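Local coordinates for BH1478 protein (Bacillus halodurans, PDB 2QUP) that is of unknown function but belongs to the DUF327 family and folds as an antiparallel bundle of four helices, at residues 48-53 against 70-75; 55-60 against 127-132; 110-115 against 134-139. All coordinates share one frame; numbering follows the deposited sequence. Where two conformers were deposited one is given.

Interaction 1 (48-53 against 70-75)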
loop_
_atom_site.group_PDB
_atom_site.type_symbol
_atom_site.label_atom_id
_atom_site.label_comp_id
_atom_site.label_asym_id
_atom_site.label_seq_id
_atom_site.Cartn_x
_atom_site.Cartn_y
_atom_site.Cartn_z
ATOM N N SER A 48 4.361 0.269 8.383
ATOM C CA SER A 48 4.286 0.044 9.823
ATOM C C SER A 48 3.051 0.729 10.409
ATOM O O SER A 48 2.278 0.102 11.143
ATOM C CB SER A 48 5.564 0.540 10.519
ATOM O OG SER A 48 6.616 -0.405 10.397
ATOM N N LYS A 49 2.875 2.012 10.078
ATOM C CA LYS A 49 1.648 2.765 10.362
ATOM C C LYS A 49 0.404 2.076 9.801
ATOM O O LYS A 49 -0.568 1.852 10.507
ATOM C CB LYS A 49 1.753 4.146 9.754
ATOM C CG LYS A 49 2.757 5.025 10.464
ATOM C CD LYS A 49 2.854 6.367 9.752
ATOM C CE LYS A 49 3.642 7.348 10.578
ATOM N NZ LYS A 49 5.074 7.259 10.225
ATOM N N ILE A 50 0.458 1.708 8.535
ATOM C CA ILE A 50 -0.650 1.003 7.891
ATOM C C ILE A 50 -1.026 -0.284 8.625
ATOM O O ILE A 50 -2.212 -0.554 8.816
ATOM C CB ILE A 50 -0.362 0.759 6.390
ATOM C CG1 ILE A 50 -0.324 2.084 5.624
ATOM C CG2 ILE A 50 -1.440 -0.059 5.740
ATOM C CD1 ILE A 50 0.152 1.910 4.198
ATOM N N ASP A 51 -0.030 -1.061 9.047
ATOM C CA ASP A 51 -0.271 -2.285 9.840
ATOM C C ASP A 51 -0.989 -1.995 11.157
ATOM O O ASP A 51 -1.922 -2.700 11.547
ATOM C CB ASP A 51 1.052 -2.975 10.177
ATOM C CG ASP A 51 1.573 -3.814 9.050
ATOM O OD1 ASP A 51 0.767 -4.280 8.220
ATOM O OD2 ASP A 51 2.801 -4.013 8.999
ATOM N N ASP A 52 -0.529 -0.957 11.846
ATOM C CA ASP A 52 -1.087 -0.567 13.144
ATOM C C ASP A 52 -2.512 -0.025 13.016
ATOM O O ASP A 52 -3.377 -0.276 13.873
ATOM C CB ASP A 52 -0.217 0.521 13.787
ATOM C CG ASP A 52 1.075 -0.016 14.340
ATOM O OD1 ASP A 52 1.121 -1.216 14.685
ATOM O OD2 ASP A 52 2.043 0.779 14.431
ATOM N N GLN A 53 -2.750 0.727 11.943
ATOM C CA GLN A 53 -4.042 1.340 11.734
ATOM C C GLN A 53 -5.034 0.283 11.229
ATOM O O GLN A 53 -6.226 0.401 11.435
ATOM C CB GLN A 53 -3.907 2.515 10.752
ATOM C CG GLN A 53 -5.172 3.355 10.558
ATOM C CD GLN A 53 -5.874 3.747 11.850
ATOM O OE1 GLN A 53 -5.276 4.346 12.735
ATOM N NE2 GLN A 53 -7.161 3.440 11.942
ATOM N N LYS A 70 -7.545 4.518 5.147
ATOM C CA LYS A 70 -7.554 4.795 3.722
ATOM C C LYS A 70 -6.694 6.006 3.384
ATOM O O LYS A 70 -6.156 6.058 2.300
ATOM C CB LYS A 70 -8.982 4.957 3.209
ATOM C CG LYS A 70 -9.779 3.642 3.265
ATOM C CD LYS A 70 -11.259 3.838 3.033
ATOM C CE LYS A 70 -11.590 4.556 1.743
ATOM N NZ LYS A 70 -13.061 4.460 1.528
ATOM N N GLU A 71 -6.533 6.943 4.313
ATOM C CA GLU A 71 -5.628 8.053 4.029
ATOM C C GLU A 71 -4.161 7.629 4.026
ATOM O O GLU A 71 -3.367 8.190 3.275
ATOM C CB GLU A 71 -5.901 9.266 4.920
ATOM C CG GLU A 71 -7.071 10.145 4.410
ATOM C CD GLU A 71 -6.677 11.075 3.258
ATOM O OE1 GLU A 71 -7.037 10.787 2.094
ATOM O OE2 GLU A 71 -6.006 12.098 3.517
ATOM N N LEU A 72 -3.818 6.622 4.824
ATOM C CA LEU A 72 -2.492 6.053 4.813
ATOM C C LEU A 72 -2.277 5.199 3.564
ATOM O O LEU A 72 -1.224 5.276 2.929
ATOM C CB LEU A 72 -2.265 5.237 6.093
ATOM C CG LEU A 72 -2.109 5.973 7.419
ATOM C CD1 LEU A 72 -1.963 4.953 8.516
ATOM C CD2 LEU A 72 -0.877 6.886 7.402
ATOM N N VAL A 73 -3.275 4.373 3.221
ATOM C CA VAL A 73 -3.140 3.445 2.129
ATOM C C VAL A 73 -2.997 4.210 0.819
ATOM O O VAL A 73 -2.108 3.913 0.012
ATOM C CB VAL A 73 -4.347 2.478 2.045
ATOM C CG1 VAL A 73 -4.327 1.782 0.705
ATOM C CG2 VAL A 73 -4.243 1.442 3.130
ATOM N N LYS A 74 -3.848 5.217 0.650
ATOM C CA LYS A 74 -3.807 6.135 -0.499
ATOM C C LYS A 74 -2.456 6.841 -0.626
ATOM O O LYS A 74 -1.959 7.078 -1.733
ATOM C CB LYS A 74 -4.944 7.169 -0.393
ATOM C CG LYS A 74 -5.212 8.032 -1.632
ATOM C CD LYS A 74 -6.551 8.770 -1.505
ATOM C CE LYS A 74 -6.667 9.926 -2.504
ATOM N NZ LYS A 74 -7.589 11.017 -2.041
ATOM N N GLU A 75 -1.848 7.189 0.505
ATOM C CA GLU A 75 -0.501 7.791 0.469
ATOM C C GLU A 75 0.604 6.809 0.038
ATOM O O GLU A 75 1.561 7.187 -0.645
ATOM C CB GLU A 75 -0.132 8.356 1.826
ATOM C CG GLU A 75 1.192 9.112 1.809
ATOM C CD GLU A 75 1.638 9.520 3.177
ATOM O OE1 GLU A 75 2.646 10.262 3.284
ATOM O OE2 GLU A 75 0.967 9.096 4.140
#

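Interaction 2 (55-60 against 127-132)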
loop_
_atom_site.group_PDB
_atom_site.type_symbol
_atom_site.label_atom_id
_atom_site.label_comp_id
_atom_site.label_asym_id
_atom_site.label_seq_id
_atom_site.Cartn_x
_atom_site.Cartn_y
_atom_site.Cartn_z
ATOM N N LYS A 55 -4.984 -2.958 11.952
ATOM C CA LYS A 55 -5.293 -3.593 13.210
ATOM C C LYS A 55 -6.278 -2.825 14.089
ATOM O O LYS A 55 -7.292 -3.396 14.513
ATOM C CB LYS A 55 -4.003 -3.922 13.960
ATOM C CG LYS A 55 -4.228 -4.431 15.375
ATOM C CD LYS A 55 -3.880 -5.892 15.482
ATOM C CE LYS A 55 -5.092 -6.773 15.277
ATOM N NZ LYS A 55 -4.674 -8.204 15.171
ATOM N N LEU A 56 -5.998 -1.543 14.362
ATOM C CA LEU A 56 -6.957 -0.658 15.057
ATOM C C LEU A 56 -8.335 -0.704 14.447
ATOM O O LEU A 56 -9.311 -0.839 15.178
ATOM C CB LEU A 56 -6.487 0.807 15.042
ATOM C CG LEU A 56 -7.192 1.769 15.990
ATOM C CD1 LEU A 56 -7.363 1.127 17.351
ATOM C CD2 LEU A 56 -6.375 3.061 16.122
ATOM N N LEU A 57 -8.405 -0.604 13.113
ATOM C CA LEU A 57 -9.681 -0.596 12.394
ATOM C C LEU A 57 -10.381 -1.911 12.571
ATOM O O LEU A 57 -11.580 -1.919 12.723
ATOM C CB LEU A 57 -9.517 -0.325 10.893
ATOM C CG LEU A 57 -10.691 -0.679 9.950
ATOM C CD1 LEU A 57 -11.955 0.138 10.233
ATOM C CD2 LEU A 57 -10.268 -0.530 8.495
ATOM N N SER A 58 -9.641 -3.012 12.558
ATOM C CA SER A 58 -10.230 -4.340 12.779
ATOM C C SER A 58 -10.849 -4.484 14.185
ATOM O O SER A 58 -11.853 -5.210 14.379
ATOM C CB SER A 58 -9.166 -5.408 12.560
ATOM O OG SER A 58 -8.372 -5.551 13.721
ATOM N N GLU A 59 -10.251 -3.786 15.155
ATOM C CA GLU A 59 -10.697 -3.786 16.546
ATOM C C GLU A 59 -11.848 -2.798 16.766
ATOM O O GLU A 59 -12.826 -3.129 17.420
ATOM C CB GLU A 59 -9.537 -3.397 17.483
ATOM C CG GLU A 59 -8.338 -4.344 17.530
ATOM C CD GLU A 59 -8.644 -5.698 18.159
ATOM O OE1 GLU A 59 -8.490 -6.712 17.447
ATOM O OE2 GLU A 59 -9.020 -5.761 19.356
ATOM N N THR A 60 -11.713 -1.572 16.265
ATOM C CA THR A 60 -12.706 -0.539 16.549
ATOM C C THR A 60 -13.870 -0.600 15.578
ATOM O O THR A 60 -15.021 -0.603 16.020
ATOM C CB THR A 60 -12.136 0.877 16.528
ATOM O OG1 THR A 60 -11.725 1.174 15.199
ATOM C CG2 THR A 60 -10.954 1.011 17.460
ATOM N N LEU A 127 -12.559 -10.304 12.484
ATOM C CA LEU A 127 -11.599 -11.185 11.824
ATOM C C LEU A 127 -11.652 -11.115 10.304
ATOM O O LEU A 127 -10.604 -11.168 9.641
ATOM C CB LEU A 127 -11.728 -12.625 12.306
ATOM C CG LEU A 127 -10.575 -13.576 11.985
ATOM C CD1 LEU A 127 -9.250 -13.099 12.573
ATOM C CD2 LEU A 127 -10.951 -14.929 12.556
ATOM N N ASP A 128 -12.867 -11.005 9.765
ATOM C CA ASP A 128 -13.100 -10.723 8.341
ATOM C C ASP A 128 -12.477 -9.392 7.938
ATOM O O ASP A 128 -11.839 -9.315 6.908
ATOM C CB ASP A 128 -14.598 -10.698 8.025
ATOM C CG ASP A 128 -15.297 -12.016 8.348
ATOM O OD1 ASP A 128 -14.651 -13.084 8.357
ATOM O OD2 ASP A 128 -16.512 -11.979 8.604
ATOM N N ILE A 129 -12.664 -8.361 8.756
ATOM C CA ILE A 129 -12.017 -7.049 8.540
ATOM C C ILE A 129 -10.483 -7.125 8.537
ATOM O O ILE A 129 -9.819 -6.584 7.650
ATOM C CB ILE A 129 -12.561 -5.988 9.520
ATOM C CG1 ILE A 129 -14.066 -5.795 9.274
ATOM C CG2 ILE A 129 -11.799 -4.670 9.404
ATOM C CD1 ILE A 129 -14.671 -4.544 9.843
ATOM N N LEU A 130 -9.936 -7.848 9.514
ATOM C CA LEU A 130 -8.532 -8.225 9.529
ATOM C C LEU A 130 -8.052 -8.890 8.240
ATOM O O LEU A 130 -7.012 -8.505 7.691
ATOM C CB LEU A 130 -8.236 -9.094 10.753
ATOM C CG LEU A 130 -6.811 -9.233 11.261
ATOM C CD1 LEU A 130 -6.127 -7.841 11.402
ATOM C CD2 LEU A 130 -6.880 -9.967 12.586
ATOM N N ASN A 131 -8.806 -9.871 7.739
ATOM C CA ASN A 131 -8.469 -10.543 6.479
ATOM C C ASN A 131 -8.426 -9.600 5.299
ATOM O O ASN A 131 -7.487 -9.659 4.504
ATOM C CB ASN A 131 -9.423 -11.696 6.193
ATOM C CG ASN A 131 -9.265 -12.833 7.188
ATOM O OD1 ASN A 131 -8.146 -13.221 7.542
ATOM N ND2 ASN A 131 -10.386 -13.370 7.652
ATOM N N MET A 132 -9.418 -8.706 5.242
ATOM C CA MET A 132 -9.550 -7.714 4.176
ATOM C C MET A 132 -8.354 -6.772 4.140
ATOM O O MET A 132 -7.841 -6.452 3.064
ATOM C CB MET A 132 -10.844 -6.900 4.345
ATOM C CG MET A 132 -12.145 -7.668 4.062
ATOM S SD MET A 132 -13.622 -6.768 4.612
ATOM C CE MET A 132 -14.789 -8.123 4.847
#

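Interaction 3 (110-115 against 134-139)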
loop_
_atom_site.group_PDB
_atom_site.type_symbol
_atom_site.label_atom_id
_atom_site.label_comp_id
_atom_site.label_asym_id
_atom_site.label_seq_id
_atom_site.Cartn_x
_atom_site.Cartn_y
_atom_site.Cartn_z
ATOM N N ARG A 110 -10.485 -1.570 -5.863
ATOM C CA ARG A 110 -11.610 -2.517 -5.724
ATOM C C ARG A 110 -11.803 -2.973 -4.281
ATOM O O ARG A 110 -12.908 -2.872 -3.743
ATOM C CB ARG A 110 -11.356 -3.744 -6.572
ATOM C CG ARG A 110 -12.123 -3.796 -7.882
ATOM C CD ARG A 110 -12.879 -5.110 -8.033
ATOM N NE ARG A 110 -12.126 -6.277 -7.555
ATOM C CZ ARG A 110 -12.549 -7.139 -6.623
ATOM N NH1 ARG A 110 -13.730 -6.986 -6.040
ATOM N NH2 ARG A 110 -11.785 -8.163 -6.270
ATOM N N LYS A 111 -10.716 -3.464 -3.671
ATOM C CA LYS A 111 -10.703 -3.927 -2.280
ATOM C C LYS A 111 -11.036 -2.867 -1.220
ATOM O O LYS A 111 -11.743 -3.162 -0.265
ATOM C CB LYS A 111 -9.373 -4.632 -1.941
ATOM C CG LYS A 111 -9.162 -6.033 -2.566
ATOM C CD LYS A 111 -10.424 -6.913 -2.506
ATOM C CE LYS A 111 -10.216 -8.267 -3.188
ATOM N NZ LYS A 111 -11.472 -9.103 -3.253
ATOM N N LEU A 112 -10.502 -1.660 -1.388
ATOM C CA LEU A 112 -10.804 -0.553 -0.504
ATOM C C LEU A 112 -12.293 -0.225 -0.460
ATOM O O LEU A 112 -12.846 0.013 0.620
ATOM C CB LEU A 112 -9.994 0.688 -0.902
ATOM C CG LEU A 112 -8.544 0.634 -0.444
ATOM C CD1 LEU A 112 -7.746 1.916 -0.916
ATOM C CD2 LEU A 112 -8.474 0.476 1.107
ATOM N N LEU A 113 -12.940 -0.244 -1.628
ATOM C CA LEU A 113 -14.375 0.029 -1.734
ATOM C C LEU A 113 -15.163 -1.083 -1.053
ATOM O O LEU A 113 -16.161 -0.818 -0.401
ATOM C CB LEU A 113 -14.794 0.147 -3.201
ATOM C CG LEU A 113 -14.300 1.354 -4.007
ATOM C CD1 LEU A 113 -14.574 1.156 -5.511
ATOM C CD2 LEU A 113 -14.939 2.634 -3.510
ATOM N N ASP A 114 -14.689 -2.317 -1.181
ATOM C CA ASP A 114 -15.345 -3.479 -0.560
ATOM C C ASP A 114 -15.214 -3.500 0.956
ATOM O O ASP A 114 -16.053 -4.069 1.679
ATOM C CB ASP A 114 -14.753 -4.770 -1.117
ATOM C CG ASP A 114 -15.260 -5.092 -2.500
ATOM O OD1 ASP A 114 -14.765 -6.080 -3.071
ATOM O OD2 ASP A 114 -16.147 -4.368 -3.014
ATOM N N LEU A 115 -14.136 -2.891 1.417
ATOM C CA LEU A 115 -13.856 -2.735 2.825
ATOM C C LEU A 115 -14.763 -1.686 3.452
ATOM O O LEU A 115 -15.356 -1.942 4.492
ATOM C CB LEU A 115 -12.381 -2.332 3.024
ATOM C CG LEU A 115 -11.907 -2.051 4.447
ATOM C CD1 LEU A 115 -11.935 -3.318 5.297
ATOM C CD2 LEU A 115 -10.511 -1.473 4.421
ATOM N N GLY A 134 -5.420 -7.518 5.276
ATOM C CA GLY A 134 -4.206 -8.305 5.102
ATOM C C GLY A 134 -4.028 -8.608 3.632
ATOM O O GLY A 134 -2.913 -8.747 3.154
ATOM N N GLU A 135 -5.157 -8.690 2.925
ATOM C CA GLU A 135 -5.217 -8.803 1.473
ATOM C C GLU A 135 -4.711 -7.562 0.801
ATOM O O GLU A 135 -3.934 -7.636 -0.126
ATOM C CB GLU A 135 -6.653 -8.933 1.050
ATOM C CG GLU A 135 -7.068 -10.325 0.770
ATOM C CD GLU A 135 -8.308 -10.346 -0.063
ATOM O OE1 GLU A 135 -9.384 -10.608 0.510
ATOM O OE2 GLU A 135 -8.211 -10.067 -1.283
ATOM N N ILE A 136 -5.229 -6.433 1.253
ATOM C CA ILE A 136 -4.815 -5.120 0.764
ATOM C C ILE A 136 -3.320 -4.997 0.899
ATOM O O ILE A 136 -2.651 -4.704 -0.089
ATOM C CB ILE A 136 -5.577 -3.977 1.488
ATOM C CG1 ILE A 136 -7.041 -3.977 1.011
ATOM C CG2 ILE A 136 -4.900 -2.587 1.237
ATOM C CD1 ILE A 136 -8.058 -3.379 1.998
ATOM N N LYS A 137 -2.789 -5.256 2.106
ATOM C CA LYS A 137 -1.331 -5.179 2.360
ATOM C C LYS A 137 -0.574 -6.065 1.373
ATOM O O LYS A 137 0.428 -5.639 0.805
ATOM C CB LYS A 137 -0.981 -5.619 3.781
ATOM C CG LYS A 137 0.505 -5.560 4.094
ATOM C CD LYS A 137 0.895 -6.382 5.306
ATOM C CE LYS A 137 2.368 -6.107 5.651
ATOM N NZ LYS A 137 2.723 -6.500 7.048
ATOM N N GLY A 138 -1.087 -7.276 1.139
ATOM C CA GLY A 138 -0.525 -8.177 0.137
ATOM C C GLY A 138 -0.449 -7.600 -1.263
ATOM O O GLY A 138 0.573 -7.712 -1.932
ATOM N N LEU A 139 -1.521 -6.959 -1.706
ATOM C CA LEU A 139 -1.472 -6.193 -2.938
ATOM C C LEU A 139 -0.478 -5.013 -2.835
ATOM O O LEU A 139 0.310 -4.770 -3.760
ATOM C CB LEU A 139 -2.874 -5.723 -3.314
ATOM C CG LEU A 139 -3.882 -6.859 -3.578
ATOM C CD1 LEU A 139 -5.311 -6.343 -3.618
ATOM C CD2 LEU A 139 -3.546 -7.565 -4.860
#

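Interaction 1 (48-53 against 70-75)
Ile50 CG1 and Leu72 CG each stand anti to the carbonyl carbon of their own residue, beside the backbone N (chi1 -67° and -71°), and the two side chains meet between the helices. The contact joins two successive helices, 27-60 and 63-88, of an up-and-down four-helix bundle, which here run nearly antiparallel at 152°, their local axes 9.6 Å apart. The two side chains slide past one another in opposite directions, so that Ile50 CG1 lies 3.7 Å from Leu72 CB, near the root of the leucine rather than at its end. Ile50 CD1 continues over the backbone of Leu72 and comes 3.9 Å from Leu72 O. The other branch of the isoleucine crosses Val73 at about a right angle, with Ile50 CG2 4.1 Å from Val73 CG2.

Leu72 illustrates knobs-into-holes packing. It enters the hole formed on helix 27-60 by Leu46, Lys49, Ile50 and Gln53, where its CD1 touches an aliphatic wall and a carbonyl already taken by the helix. The wall includes Gln53 CB, 3.8 Å from Leu72 CD1; the carbonyl is that of Lys49, whose O accepts from Gln53 N. Ile50 also touches Tyr69 and Phe76, about a turn before and a turn after the Leu72-Val73 pair on helix 63-88. An alanine at Ile50 would probably open a gap beside Leu72 CB and Val73 CG2, leaving both without the isoleucine carbons that pack against them.

No hydrogen bond crosses between the two segments. Gln53 contributes through its carbons, and its amide NE2 bonds to Glu65 instead. Of the Lys49 side chain it is the root that takes part: Lys49 CB lies 4.0 Å from Leu72 CD1.

Interaction 2 (55-60 against 127-132)
Ile129 lays its CG2 methyl over the backbone of Ser58, 3.7 Å from Ser58 CA. This methyl, anti to the backbone N of its own residue, packs on the serine's main chain, and the small side chain of Ser58 goes with a close approach of the helices: the CA atoms of Ser58 and Ile129 are 5.3 Å apart, and the local axes of helices 27-60 and 126-144 approach to 8.5 Å. Leu57 meets the same methyl from the neighbouring position, crossing Ile129 at about a right angle with its CG 4.2 Å from Ile129 CG2. Behind this pair, Val119 of helix 98-120 touches both Leu57 and Ile129 and closes the apolar side of the interface.

Ser58 also meets Leu130: in the conformer described its OG lies 4.0 Å from Leu130 CD1, a contact of hydroxyl with methyl. A chi1 of 82° puts this OG between the backbone N and the carbonyl carbon, from where it turns back to Lys55 O on its own helix. That oxygen also accepts from Glu59 N. The serine bond lies in the carbonyl plane, on a lone pair, but is so short that its exact length is doubtful. It gives the hydroxyl a partner within its helix while the carbon side of Ser58 supports the packing.

At the solvent-facing margin, Lys55 folds back through bends at chi2 and chi3 and crosses Leu130 obliquely. Its NZ lies 3.8 Å from Leu130 CD2, a contact of charged group with methyl and not a polar bond; no hydrogen bond links the two segments.

A small residue facing a branched aliphatic one, with the helices 158° apart in direction, exemplifies close antiparallel packing between the first and last helices of a four-helix bundle.

Interaction 3 (110-115 against 134-139)
The antiparallel hairpin of helices 98-120 and 126-144 brings Lys111 against Ile136, Glu135 and Leu139. The lysine lends its length to the contact. Lys111 CB rests 3.8 Å from Ile136 CG1, and its CG lies 4.0 Å from Leu139 CD1, the lysine and leucine side chains crossing at about a right angle. A bend at chi2 (-42°) turns CD aside, and the remainder extends toward Glu135. There Glu135 OE2 is nearer to carbon than to nitrogen, 3.3 Å from Lys111 CE, whereas the salt bridge to Lys111 NZ is long at 3.9 Å, and would probably add less than a close pair.

In this up-and-down four-helix bundle helix 63-88 packs against the inner part of the hairpin, where Ile136 CD1 meets two leucine methyls: Leu115 CD2 at 3.9 Å and, in the conformer described, Leu112 CD2 at 4.0 Å. Both leucines cross the isoleucine at about a right angle. Tyr69 of helix 63-88 touches all three side chains.

The exposed margin carries further charge. Arg110 NH1 pairs with Asp114 OD1 at 3.3 Å, one turn on along the same helix, and Arg110 NE forms a salt bridge to Glu107.

Interactions 1 and 2 share helix 27-60, and interactions 2 and 3 share helix 126-144, so the three contacts draw all four helices of the bundle together. Interactions 1 and 2 rest on buried carbon packing, the former nearer the middle of the bundle (contact centre about 7 Å from the chain centre), where a leucine sits between side chains, the latter toward one end (about 16 Å), where the backbones come closer at a serine. Interaction 3 is only partly buried and adds a long ion pair at its surface. Tyr69 touches residues of all three. Asp51 and Lys137 form a salt bridge between interactions 1 and 3, and Met132 packs on Leu115 between interactions 2 and 3.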